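Local structure of catabolite control protein A (Lactococcus lactis, 2O20) at residues I162-A167 with V290-L294; G149-G153 with D192-T196; T76-A80 with A275-I279; A251-L255 with F269-S273; P285-N291 with E324-S330. The protein probably acts as a global DNA-binding regulator of carbon catabolite repression and activation, helping the cell to use its energy sources economically. The protein carries 1 engineered substitution. All coordinates share one frame; numbering follows the deposited sequence. Where two conformers were deposited one is given.

In the fold
From the N terminus, contact 3 opens first, on helix 76-91, and its long loop closes at 275-279; contacts 2 and 4 fall wholly within that loop. Contact 2 opens at 149-153, and contact 1 at 162-167 before contact 2 has closed at 192-196, so those two cross; contact 1 crosses contact 3 as well, closing at 290-294. Contact 4, inside both longer loops, is a local closure between a helix and the following strand. Contact 5 starts where contact 1 ends and pairs 285-291 with 324-330. Contacts 2 and 3 bridge the two lobes of the sugar-binding-type core, contacts 1 and 5 lie at the crossovers between them, and contact 4 lies within the C-terminal lobe.

Contact 1 (I162-A167 with V290-L294); sequences IDYHLA and VNQPL
Ile162 sets CG1 between its backbone N and carbonyl carbon (chi1 69°), which turns both branches of the side chain toward Gln292. That residue in turn keeps CG beside its own N and opposite the carbonyl carbon (chi1 -61°), and the rest of its chain runs out extended. The two side chains cross at about a right angle: Ile162 CD1 rests on Gln292 CG at 3.8 Å, while the CG1 branch touches the amide carbon. The other branch leans on the proline that follows, with Ile162 CG2 3.7 Å from Pro293 CD. Further along, Ala167 CB and the CD1 end of Ile162 both meet Val290, the first 4.1 Å from Val290 CG2 and the second as far from Val290 CG1, so the valine fork is used on both prongs.

The polar part of the contact runs through a single water. It accepts from Ile162 N at 3.0 Å and donates to Tyr164 OH at 2.6 Å and to Gln292 OE1 at 3.0 Å. Tyr164 OH is also bonded to Asn161 OD1, and Gln292 NE2 to Gly274 O; the amide is therefore gripped at both ends and its rotation fixed. Asp163 caps the helix that starts here, its OD1 accepting from Leu166 N.

Both segments are crossovers between the two lobes of a type I periplasmic-binding-protein fold. Segment 162-167 leads from strand 159-161 of the N-terminal sheet into helix 164-177. The other segment leads from strand 289-291 into helix 294-309, and Tyr164 packs on helix 193-208.

Contact 2 (G149-G153 with D192-T196); sequences GTIDG and DVENT. With SO4 (sulfate ion), chain L.
Thr150 OG1 donates to Glu194 OE2 at 2.7 Å, arriving on the syn side of the carboxylate and somewhat out of its plane. The other oxygen, Glu194 OE1, accepts from Ile151 N at 3.2 Å, a somewhat bent bond (149°) that comes from above the carboxylate plane. OE1 also receives a water, which donates to Ile151 O at 2.7 Å and accepts from Val193 N, tying the first turn of the helix to the loop backbone. Glu194 reaches these partners by placing CG between its own N and carbonyl carbon (chi1 49°) and bending at the next bond, which brings the carboxylate up to the loop. Replacing Glu194 by an alanine would probably leave Ile151 N and the Thr150 hydroxyl without this acceptor and open a gap between loop and helix.

The contact spans the cleft between the lobes of the LacI-type core: 149-153 follows strand 145-148 of the N-terminal sheet, and 192-196 starts helix 193-208 of the other lobe. A sulfate, probably from the crystallisation liquor, sits beside the helix start. Asn195 ND2 donates to its O2 in a nearly straight bond (3.2 Å, 174°) and also bonds Ser189 O. Glu194 OE2 lies only 3.3 Å from sulfate O1, a neighbour that may favour protonation of the acid.

Outward from the polar bridge, Val193 crosses Ile151 at about a right angle, its CG1 3.9 Å from Ile151 CG2. The second prong, Val193 CG2, covers the backbone instead, 3.7 Å from Gly153 CA. Beyond, Tyr164 of helix 164-177 packs on both Ile151 and Glu194.

Contact 3 (T76-A80 with A275-I279); sequences TYFAA and ANSPI
Thr76 lies against the ring of Pro278, with its CB over the CB, CG and CD carbons and its OG1 3.6 Å from Pro278 CD. The hydroxyl stands between the backbone N and carbonyl carbon (chi1 60°), a position that faces it to the loop, where it accepts a weak hydrogen bond from Ile279 N (3.3 Å). Its methyl also reaches the isoleucine, Thr76 CG2 lying 3.8 Å from Ile279 CG2. One helical turn on, Ala80 CB touches the same proline carbon, CD, at 4.2 Å.

Here the first turn of helix 76-91, in the N-terminal lobe, meets the loop that follows strand 270-272 in the C-terminal lobe, so the contact joins the lobes of the periplasmic-binding-protein-like core. It also lies close to the dimer interface: Thr76 and Ala80 pack on Thr74 of the second subunit, and Ile279 on Thr76 of that subunit.

Tyr77 carries the other half. Its ring comes edge-on to Ala275, CE1 and CD1 both about 3.7 Å from the methyl CB, while its own CB sits 4.0 Å from Ser277 CB. A water links the helix backbone to the serine side chain, accepting from Tyr77 N and donating to Ser277 OG at 2.8 Å. The serine hydroxyl is bonded to Asp248 as well, whose other carboxylate oxygen takes the backbone N of Ala275 and Asn276, so that one carboxylate ties three consecutive loop residues.

Contact 4 (A251-L255 with F269-S273); sequences AVGLL and FEIIS
Helix segment 251-255 and strand 270-272 run almost antiparallel, at 168°, with their axes 9.2 Å apart at closest approach, and the chains draw nearest where Ala251 faces Ser273. Ile271 buries more surface here than any other residue. Its CG1 stands beside the backbone N, opposite the carbonyl carbon (chi1 -58°), and its extended end pushes CD1 into the helix between two leucines. There Ile271 CD1 reaches the helix backbone, 3.6 Å from Leu255 CA, and lies 3.8 Å from Leu255 CB. On its other flank Leu254 crosses it obliquely, with Leu254 CD2 3.9 Å from the same CD1.

That leucine methyl also meets the aromatic ring before the strand, 4.1 Å from Phe269 CE2, while Ile271 CG1 lies in the plane of the ring at its edge. Leu254 and Ile271 thus hold Phe269 from different directions.

These elements belong to a beta-alpha-beta crossover of the C-terminal lobe: strand 242-245 leads into helix 248-260, which returns antiparallel over the sheet before strand 270-272 adds on beside its partner. The same helix face covers that partner, since Ala251 also packs on Val245 and Leu254 on Ala243. Helix 225-237 closes in beyond Leu254 and Phe269.

At the far end of the strand the packing is tighter. Ala251 CB lies 3.3 Å from Ser273 OG, close for a methyl and a hydroxyl, and the small alanine lets the two backbones approach there. The serine hydroxyl has its polar partner in Asp248 OD1, on the first turn of the helix. Ile272 turns its side chain from the helix and packs on helix 164-177.

Contact 5 (P285-N291 with E324-S330); sequences PTLTSVN and EIFSRRS
Arg328 NH1 donates to Leu287 O at 3.0 Å, tilted a little from the carbonyl plane, and has a second acceptor in Asn276 OD1. Phe326 CB lies over one face of the guanidinium. A leucine in place of Arg328 would probably leave Leu287 O and Asn276 OD1 without this shared donor and remove one tie to the 275-279 loop.

Side-chain hydroxyls stand in for regular strand partners in the irregular part of the pairing. Thr286 OG1 accepts from Arg329 N at 3.0 Å, Thr288 OG1 from Arg328 N at 2.8 Å, and Ser330 OG from Thr288 N at 2.8 Å. Two of these hydroxyls have further partners, Thr288 OG1 in Thr331 OG1 and Ser330 OG in Ile271 O.

Beyond Thr288 the segments form a two-stranded antiparallel ribbon, 289-291 with 324-326, at the crossovers that join the lobes of the LacI-type core. Ser289 and Phe326 make a hydrogen-bonded pair, N to O in both directions, and Asn291 with Glu324 another, in which Asn291 N gives a firm bond to Glu324 O (2.8 Å) and the return bond is weak. Between them Val290 and Ile325 form a non-hydrogen-bonded pair whose side chains meet on the face toward helix 164-177.

On the other face the Asn291 amide is held at both ends. Its ND2 donates to Glu324 OE1 at 3.3 Å with the carboxylate turned 70° from the amide, and its OD1 accepts from Asn276 ND2. Asn291 CB rests over the Phe326 ring in a CH-pi contact, 3.8 Å from the centroid. A water bridges Asn291 O and Glu324 OE1.

Contact 1 (I162-A167 with V290-L294)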
# COMPACT_ATOMS: atom_id res chain seq x y z
N ILE D 162 18.58 1.69 -8.42
CA ILE D 162 18.93 0.74 -9.51
C ILE D 162 19.54 1.51 -10.68
O ILE D 162 19.61 2.74 -10.64
CB ILE D 162 17.73 -0.21 -9.96
CG1 ILE D 162 16.61 0.54 -10.69
CG2 ILE D 162 17.21 -1.03 -8.79
CD1 ILE D 162 15.90 -0.30 -11.72
N ASP D 163 20.02 0.77 -11.68
CA ASP D 163 20.51 1.32 -12.95
C ASP D 163 19.28 1.50 -13.87
O ASP D 163 18.83 0.58 -14.54
CB ASP D 163 21.58 0.37 -13.56
CG ASP D 163 22.18 0.89 -14.85
OD1 ASP D 163 21.63 1.84 -15.43
OD2 ASP D 163 23.22 0.36 -15.30
N TYR D 164 18.71 2.71 -13.86
CA TYR D 164 17.47 2.98 -14.64
C TYR D 164 17.66 2.89 -16.17
O TYR D 164 16.74 2.50 -16.93
CB TYR D 164 16.91 4.35 -14.28
CG TYR D 164 16.60 4.52 -12.80
CD1 TYR D 164 15.53 3.85 -12.21
CD2 TYR D 164 17.37 5.34 -12.00
CE1 TYR D 164 15.24 4.00 -10.88
CE2 TYR D 164 17.07 5.50 -10.64
CZ TYR D 164 16.00 4.82 -10.10
OH TYR D 164 15.70 4.96 -8.75
N HIS D 165 18.85 3.25 -16.62
CA HIS D 165 19.22 3.16 -18.04
C HIS D 165 19.13 1.70 -18.52
O HIS D 165 18.41 1.37 -19.46
CB HIS D 165 20.63 3.70 -18.22
CG HIS D 165 21.18 3.51 -19.59
ND1 HIS D 165 21.75 2.33 -20.01
CD2 HIS D 165 21.28 4.36 -20.63
CE1 HIS D 165 22.16 2.45 -21.26
NE2 HIS D 165 21.90 3.68 -21.66
N LEU D 166 19.81 0.82 -17.81
CA LEU D 166 19.82 -0.60 -18.16
C LEU D 166 18.42 -1.22 -18.07
O LEU D 166 18.02 -1.98 -18.97
CB LEU D 166 20.86 -1.35 -17.29
CG LEU D 166 21.00 -2.86 -17.48
CD1 LEU D 166 21.50 -3.17 -18.88
CD2 LEU D 166 21.93 -3.42 -16.42
N ALA D 167 17.68 -0.93 -17.00
CA ALA D 167 16.30 -1.42 -16.87
C ALA D 167 15.40 -0.96 -18.03
O ALA D 167 14.62 -1.75 -18.56
CB ALA D 167 15.71 -1.01 -15.51
N VAL D 290 9.96 -4.84 -14.23
CA VAL D 290 11.26 -4.72 -13.58
C VAL D 290 11.05 -4.92 -12.06
O VAL D 290 10.17 -4.28 -11.45
CB VAL D 290 11.90 -3.33 -13.86
CG1 VAL D 290 13.13 -3.06 -12.98
CG2 VAL D 290 12.22 -3.18 -15.34
N ASN D 291 11.83 -5.83 -11.46
CA ASN D 291 11.86 -6.00 -10.01
C ASN D 291 13.01 -5.18 -9.40
O ASN D 291 14.20 -5.48 -9.64
CB ASN D 291 12.02 -7.48 -9.65
CG ASN D 291 11.87 -7.75 -8.15
OD1 ASN D 291 10.81 -7.55 -7.56
ND2 ASN D 291 12.94 -8.22 -7.52
N GLN D 292 12.66 -4.14 -8.64
CA GLN D 292 13.64 -3.40 -7.85
C GLN D 292 13.67 -4.00 -6.45
O GLN D 292 12.61 -4.40 -5.92
CB GLN D 292 13.28 -1.92 -7.76
CG GLN D 292 13.24 -1.20 -9.12
CD GLN D 292 13.05 0.31 -8.94
OE1 GLN D 292 13.51 0.88 -7.97
NE2 GLN D 292 12.35 0.95 -9.87
N PRO D 293 14.86 -4.08 -5.85
CA PRO D 293 15.03 -4.64 -4.50
C PRO D 293 14.69 -3.59 -3.44
O PRO D 293 15.57 -3.03 -2.78
CB PRO D 293 16.49 -5.08 -4.50
CG PRO D 293 17.14 -3.97 -5.31
CD PRO D 293 16.16 -3.64 -6.41
N LEU D 294 13.39 -3.33 -3.28
CA LEU D 294 12.92 -2.18 -2.50
C LEU D 294 13.34 -2.19 -1.02
O LEU D 294 13.80 -1.19 -0.50
CB LEU D 294 11.41 -2.08 -2.62
CG LEU D 294 10.80 -1.81 -4.03
CD1 LEU D 294 9.32 -1.64 -3.85
CD2 LEU D 294 11.40 -0.60 -4.69
O HOH W 1 15.88 2.64 -7.62

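Contact 2 (G149-G153 with D192-T196)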
# COMPACT_ATOMS: atom_id res chain seq x y z
N GLY D 149 15.89 6.23 -4.57
CA GLY D 149 14.98 6.26 -5.72
C GLY D 149 15.10 7.53 -6.54
O GLY D 149 14.34 7.72 -7.50
N THR D 150 16.03 8.41 -6.17
CA THR D 150 16.34 9.58 -6.99
C THR D 150 17.83 9.88 -6.95
O THR D 150 18.56 9.38 -6.08
CB THR D 150 15.47 10.81 -6.59
OG1 THR D 150 15.58 11.85 -7.60
CG2 THR D 150 15.84 11.34 -5.20
N ILE D 151 18.28 10.64 -7.95
CA ILE D 151 19.69 10.93 -8.18
C ILE D 151 19.90 12.44 -8.24
O ILE D 151 19.18 13.14 -8.96
CB ILE D 151 20.18 10.30 -9.49
CG1 ILE D 151 19.90 8.79 -9.53
CG2 ILE D 151 21.67 10.58 -9.68
CD1 ILE D 151 20.02 8.18 -10.91
N ASP D 152 20.88 12.93 -7.47
CA ASP D 152 21.32 14.32 -7.52
C ASP D 152 22.12 14.54 -8.81
O ASP D 152 23.04 13.79 -9.11
CB ASP D 152 22.18 14.62 -6.27
CG ASP D 152 22.78 16.04 -6.25
OD1 ASP D 152 22.15 16.98 -6.80
OD2 ASP D 152 23.88 16.21 -5.66
N GLY D 153 21.77 15.59 -9.56
CA GLY D 153 22.47 15.96 -10.81
C GLY D 153 23.96 16.21 -10.67
O GLY D 153 24.76 15.79 -11.51
N ASP D 192 14.26 15.27 -14.48
CA ASP D 192 14.92 14.50 -13.43
C ASP D 192 15.92 13.48 -13.99
O ASP D 192 15.65 12.83 -15.00
CB ASP D 192 13.84 13.79 -12.59
CG ASP D 192 12.89 14.78 -11.92
OD1 ASP D 192 13.29 15.95 -11.74
OD2 ASP D 192 11.76 14.40 -11.58
N VAL D 193 17.05 13.32 -13.30
CA VAL D 193 18.18 12.53 -13.81
C VAL D 193 17.78 11.10 -14.17
O VAL D 193 18.07 10.61 -15.25
CB VAL D 193 19.36 12.50 -12.81
CG1 VAL D 193 20.47 11.55 -13.28
CG2 VAL D 193 19.93 13.89 -12.62
N GLU D 194 17.10 10.44 -13.23
CA GLU D 194 16.60 9.08 -13.40
C GLU D 194 15.75 8.88 -14.66
O GLU D 194 15.82 7.85 -15.32
CB GLU D 194 15.82 8.63 -12.15
CG GLU D 194 14.76 9.61 -11.63
CD GLU D 194 15.29 10.68 -10.65
OE1 GLU D 194 16.52 10.94 -10.58
OE2 GLU D 194 14.44 11.26 -9.94
N ASN D 195 14.97 9.90 -15.01
CA ASN D 195 14.14 9.87 -16.22
C ASN D 195 14.88 10.17 -17.55
O ASN D 195 14.55 9.61 -18.59
CB ASN D 195 12.95 10.80 -16.04
CG ASN D 195 11.96 10.25 -15.05
OD1 ASN D 195 11.78 9.04 -14.98
ND2 ASN D 195 11.33 11.13 -14.25
N THR D 196 15.87 11.04 -17.49
CA THR D 196 16.82 11.21 -18.61
C THR D 196 17.62 9.92 -18.82
O THR D 196 17.91 9.57 -19.95
CB THR D 196 17.74 12.41 -18.38
OG1 THR D 196 18.36 12.28 -17.11
CG2 THR D 196 16.97 13.68 -18.38
S SO4 L . 10.32 9.78 -10.83
O1 SO4 L . 11.25 10.92 -10.75
O2 SO4 L . 9.43 9.98 -11.97
O3 SO4 L . 11.09 8.54 -10.99
O4 SO4 L . 9.53 9.73 -9.60
O HOH W 2 17.06 13.87 -10.41

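Contact 3 (T76-A80 with A275-I279)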
# COMPACT_ATOMS: atom_id res chain seq x y z
N THR D 76 2.83 1.74 -1.89
CA THR D 76 3.49 0.54 -1.38
C THR D 76 4.96 0.49 -1.80
O THR D 76 5.73 -0.19 -1.15
CB THR D 76 2.80 -0.79 -1.79
OG1 THR D 76 2.77 -0.93 -3.21
CG2 THR D 76 1.42 -0.88 -1.22
N TYR D 77 5.31 1.17 -2.90
CA TYR D 77 6.70 1.38 -3.33
C TYR D 77 7.53 2.07 -2.24
O TYR D 77 8.55 1.53 -1.79
CB TYR D 77 6.72 2.20 -4.64
CG TYR D 77 8.08 2.60 -5.12
CD1 TYR D 77 8.81 1.77 -5.92
CD2 TYR D 77 8.65 3.81 -4.74
CE1 TYR D 77 10.10 2.11 -6.36
CE2 TYR D 77 9.95 4.17 -5.17
CZ TYR D 77 10.66 3.31 -5.97
OH TYR D 77 11.91 3.64 -6.39
N PHE D 78 7.08 3.25 -1.78
CA PHE D 78 7.78 3.97 -0.72
C PHE D 78 7.67 3.27 0.64
O PHE D 78 8.65 3.22 1.39
CB PHE D 78 7.30 5.43 -0.63
CG PHE D 78 7.63 6.24 -1.85
CD1 PHE D 78 8.95 6.46 -2.20
CD2 PHE D 78 6.62 6.79 -2.62
CE1 PHE D 78 9.27 7.22 -3.32
CE2 PHE D 78 6.92 7.54 -3.75
CZ PHE D 78 8.27 7.73 -4.10
N ALA D 79 6.52 2.69 0.94
CA ALA D 79 6.36 1.92 2.19
C ALA D 79 7.33 0.71 2.30
O ALA D 79 7.86 0.42 3.38
CB ALA D 79 4.91 1.48 2.37
N ALA D 80 7.59 0.02 1.18
CA ALA D 80 8.49 -1.11 1.20
C ALA D 80 9.93 -0.69 1.45
O ALA D 80 10.64 -1.34 2.22
CB ALA D 80 8.37 -1.90 -0.10
N ALA D 275 8.83 -1.36 -11.07
CA ALA D 275 9.45 -1.77 -9.77
C ALA D 275 8.99 -3.07 -9.08
O ALA D 275 9.71 -3.60 -8.20
CB ALA D 275 9.37 -0.59 -8.74
N ASN D 276 7.83 -3.59 -9.45
CA ASN D 276 7.25 -4.76 -8.80
C ASN D 276 7.00 -4.54 -7.30
O ASN D 276 7.30 -5.42 -6.48
CB ASN D 276 8.16 -5.98 -8.97
CG ASN D 276 7.45 -7.27 -8.79
OD1 ASN D 276 6.30 -7.40 -9.19
ND2 ASN D 276 8.10 -8.23 -8.15
N SER D 277 6.54 -3.35 -6.94
CA SER D 277 6.10 -3.05 -5.58
C SER D 277 4.95 -3.98 -5.15
O SER D 277 4.34 -4.66 -6.00
CB SER D 277 5.68 -1.56 -5.48
OG SER D 277 4.53 -1.27 -6.24
N PRO D 278 4.66 -4.03 -3.83
CA PRO D 278 3.63 -4.94 -3.35
C PRO D 278 2.27 -4.95 -4.05
O PRO D 278 1.72 -6.04 -4.22
CB PRO D 278 3.54 -4.63 -1.85
CG PRO D 278 4.91 -4.10 -1.51
CD PRO D 278 5.37 -3.36 -2.72
N ILE D 279 1.76 -3.81 -4.53
CA ILE D 279 0.47 -3.83 -5.23
C ILE D 279 0.42 -4.68 -6.51
O ILE D 279 -0.67 -5.13 -6.89
CB ILE D 279 -0.06 -2.41 -5.61
CG1 ILE D 279 0.95 -1.59 -6.43
CG2 ILE D 279 -0.55 -1.73 -4.37
CD1 ILE D 279 0.30 -0.46 -7.27
O HOH W 3 3.50 1.26 -5.52

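Contact 4 (A251-L255 with F269-S273)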
# COMPACT_ATOMS: atom_id res chain seq x y z
N ALA D 251 1.16 1.89 -14.23
CA ALA D 251 1.07 0.67 -15.03
C ALA D 251 -0.18 -0.10 -14.75
O ALA D 251 -0.77 -0.64 -15.68
CB ALA D 251 2.26 -0.24 -14.78
N VAL D 252 -0.52 -0.21 -13.47
CA VAL D 252 -1.72 -0.91 -13.05
C VAL D 252 -2.96 -0.17 -13.57
O VAL D 252 -3.92 -0.83 -13.99
CB VAL D 252 -1.79 -1.11 -11.52
CG1 VAL D 252 -3.09 -1.77 -11.11
CG2 VAL D 252 -0.63 -1.97 -11.02
N GLY D 253 -2.93 1.17 -13.54
CA GLY D 253 -3.98 1.99 -14.15
C GLY D 253 -4.15 1.80 -15.65
O GLY D 253 -5.28 1.65 -16.13
N LEU D 254 -3.04 1.77 -16.38
CA LEU D 254 -3.02 1.51 -17.82
C LEU D 254 -3.61 0.14 -18.14
O LEU D 254 -4.48 0.01 -19.01
CB LEU D 254 -1.58 1.60 -18.39
CG LEU D 254 -1.47 1.52 -19.92
CD1 LEU D 254 -2.09 2.76 -20.51
CD2 LEU D 254 -0.05 1.34 -20.39
N LEU D 255 -3.20 -0.87 -17.37
CA LEU D 255 -3.73 -2.24 -17.54
C LEU D 255 -5.23 -2.31 -17.26
O LEU D 255 -5.98 -2.88 -18.07
CB LEU D 255 -2.97 -3.26 -16.66
CG LEU D 255 -3.39 -4.74 -16.74
CD1 LEU D 255 -3.27 -5.24 -18.14
CD2 LEU D 255 -2.54 -5.57 -15.81
N PHE D 269 -1.89 -5.72 -26.93
CA PHE D 269 -1.25 -4.67 -26.14
C PHE D 269 -0.45 -5.29 -24.98
O PHE D 269 -0.99 -6.14 -24.26
CB PHE D 269 -2.22 -3.61 -25.61
CG PHE D 269 -1.54 -2.29 -25.28
CD1 PHE D 269 -1.47 -1.27 -26.23
CD2 PHE D 269 -0.92 -2.11 -24.07
CE1 PHE D 269 -0.79 -0.09 -25.94
CE2 PHE D 269 -0.20 -0.95 -23.79
CZ PHE D 269 -0.17 0.07 -24.73
N GLU D 270 0.80 -4.87 -24.82
CA GLU D 270 1.70 -5.41 -23.81
C GLU D 270 2.21 -4.28 -22.90
O GLU D 270 2.39 -3.16 -23.35
CB GLU D 270 2.90 -6.07 -24.45
CG GLU D 270 2.61 -7.25 -25.40
CD GLU D 270 3.88 -7.94 -25.86
OE1 GLU D 270 4.62 -8.49 -25.03
OE2 GLU D 270 4.17 -7.88 -27.09
N ILE D 271 2.39 -4.60 -21.63
CA ILE D 271 2.80 -3.63 -20.61
C ILE D 271 3.94 -4.21 -19.73
O ILE D 271 3.88 -5.35 -19.28
CB ILE D 271 1.62 -3.22 -19.68
CG1 ILE D 271 0.46 -2.63 -20.49
CG2 ILE D 271 2.09 -2.19 -18.62
CD1 ILE D 271 -0.81 -2.39 -19.69
N ILE D 272 4.95 -3.38 -19.49
CA ILE D 272 6.01 -3.71 -18.53
C ILE D 272 6.08 -2.56 -17.53
O ILE D 272 6.21 -1.41 -17.91
CB ILE D 272 7.39 -3.93 -19.23
CG1 ILE D 272 7.29 -5.02 -20.30
CG2 ILE D 272 8.48 -4.29 -18.14
CD1 ILE D 272 8.58 -5.27 -21.10
N SER D 273 5.93 -2.87 -16.25
CA SER D 273 6.02 -1.91 -15.16
C SER D 273 7.46 -1.73 -14.62
O SER D 273 8.40 -2.40 -15.02
CB SER D 273 5.06 -2.34 -14.03
OG SER D 273 4.87 -1.29 -13.09

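Contact 5 (P285-N291 with E324-S330)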
# COMPACT_ATOMS: atom_id res chain seq x y z
N PRO D 285 -5.11 -9.33 -15.37
CA PRO D 285 -3.96 -10.26 -15.53
C PRO D 285 -2.70 -9.86 -14.77
O PRO D 285 -2.52 -8.69 -14.39
CB PRO D 285 -3.67 -10.22 -17.05
CG PRO D 285 -4.38 -9.15 -17.57
CD PRO D 285 -5.58 -8.87 -16.68
N THR D 286 -1.84 -10.84 -14.56
CA THR D 286 -0.57 -10.61 -13.89
C THR D 286 0.35 -9.69 -14.69
O THR D 286 0.35 -9.70 -15.93
CB THR D 286 0.15 -11.93 -13.50
OG1 THR D 286 0.49 -12.66 -14.68
CG2 THR D 286 -0.69 -12.76 -12.59
N LEU D 287 1.04 -8.84 -13.97
CA LEU D 287 1.76 -7.71 -14.54
C LEU D 287 3.28 -7.94 -14.65
O LEU D 287 3.99 -8.04 -13.64
CB LEU D 287 1.47 -6.45 -13.70
CG LEU D 287 1.30 -5.11 -14.42
CD1 LEU D 287 1.18 -3.97 -13.40
CD2 LEU D 287 2.41 -4.80 -15.42
N THR D 288 3.78 -8.00 -15.87
CA THR D 288 5.23 -8.04 -16.10
C THR D 288 5.92 -6.77 -15.57
O THR D 288 5.43 -5.66 -15.77
CB THR D 288 5.54 -8.25 -17.61
OG1 THR D 288 5.05 -9.52 -18.03
CG2 THR D 288 7.04 -8.21 -17.91
N SER D 289 7.05 -6.92 -14.90
CA SER D 289 7.70 -5.75 -14.27
C SER D 289 9.22 -5.94 -14.10
O SER D 289 9.68 -7.04 -13.82
CB SER D 289 7.07 -5.48 -12.88
OG SER D 289 7.35 -4.19 -12.41
N VAL D 290 9.96 -4.84 -14.23
CA VAL D 290 11.26 -4.72 -13.58
C VAL D 290 11.05 -4.92 -12.06
O VAL D 290 10.17 -4.28 -11.45
CB VAL D 290 11.90 -3.33 -13.86
CG1 VAL D 290 13.13 -3.06 -12.98
CG2 VAL D 290 12.22 -3.18 -15.34
N ASN D 291 11.83 -5.83 -11.46
CA ASN D 291 11.86 -6.00 -10.01
C ASN D 291 13.01 -5.18 -9.40
O ASN D 291 14.20 -5.48 -9.64
CB ASN D 291 12.02 -7.48 -9.65
CG ASN D 291 11.87 -7.75 -8.15
OD1 ASN D 291 10.81 -7.55 -7.56
ND2 ASN D 291 12.94 -8.22 -7.52
N GLU D 324 16.06 -7.28 -11.76
CA GLU D 324 15.70 -8.35 -12.69
C GLU D 324 14.41 -7.94 -13.40
O GLU D 324 13.81 -6.93 -13.03
CB GLU D 324 15.41 -9.65 -11.94
CG GLU D 324 16.48 -10.13 -11.00
CD GLU D 324 15.90 -10.53 -9.66
OE1 GLU D 324 15.56 -9.61 -8.87
OE2 GLU D 324 15.78 -11.76 -9.40
N ILE D 325 14.00 -8.71 -14.42
CA ILE D 325 12.66 -8.57 -15.03
C ILE D 325 11.92 -9.86 -14.76
O ILE D 325 12.45 -10.96 -14.99
CB ILE D 325 12.74 -8.28 -16.54
CG1 ILE D 325 13.33 -6.88 -16.76
CG2 ILE D 325 11.35 -8.41 -17.21
CD1 ILE D 325 13.34 -6.39 -18.16
N PHE D 326 10.73 -9.74 -14.18
CA PHE D 326 9.84 -10.87 -13.98
C PHE D 326 8.76 -10.91 -15.05
O PHE D 326 7.91 -10.01 -15.10
CB PHE D 326 9.17 -10.77 -12.60
CG PHE D 326 10.12 -10.92 -11.43
CD1 PHE D 326 11.37 -11.54 -11.57
CD2 PHE D 326 9.74 -10.49 -10.18
CE1 PHE D 326 12.22 -11.65 -10.48
CE2 PHE D 326 10.58 -10.62 -9.08
CZ PHE D 326 11.82 -11.21 -9.24
N SER D 327 8.77 -11.95 -15.88
CA SER D 327 7.82 -12.06 -17.00
C SER D 327 6.53 -12.69 -16.52
O SER D 327 6.54 -13.78 -15.94
CB SER D 327 8.42 -12.88 -18.15
OG SER D 327 9.49 -12.18 -18.74
N ARG D 328 5.41 -12.00 -16.76
CA ARG D 328 4.10 -12.46 -16.31
C ARG D 328 3.12 -12.37 -17.51
O ARG D 328 3.55 -12.48 -18.67
CB ARG D 328 3.66 -11.70 -15.05
CG ARG D 328 4.59 -11.92 -13.83
CD ARG D 328 4.02 -11.30 -12.56
NE ARG D 328 4.94 -11.39 -11.43
CZ ARG D 328 5.39 -10.35 -10.73
NH1 ARG D 328 5.02 -9.10 -11.02
NH2 ARG D 328 6.23 -10.57 -9.73
N ARG D 329 1.83 -12.21 -17.27
CA ARG D 329 0.85 -12.35 -18.35
C ARG D 329 0.46 -11.03 -19.05
O ARG D 329 -0.42 -11.05 -19.91
CB ARG D 329 -0.37 -13.12 -17.85
CG ARG D 329 0.05 -14.53 -17.37
CD ARG D 329 -1.09 -15.50 -17.24
NE ARG D 329 -0.66 -16.86 -16.87
CZ ARG D 329 -0.31 -17.26 -15.64
NH1 ARG D 329 -0.29 -16.44 -14.59
NH2 ARG D 329 0.03 -18.54 -15.46
N SER D 330 1.16 -9.93 -18.78
CA SER D 330 0.94 -8.70 -19.57
C SER D 330 1.91 -8.51 -20.73
O SER D 330 1.84 -7.48 -21.42
CB SER D 330 0.92 -7.43 -18.69
OG SER D 330 2.19 -7.19 -18.09
O HOH W 4 15.94 -7.43 -7.72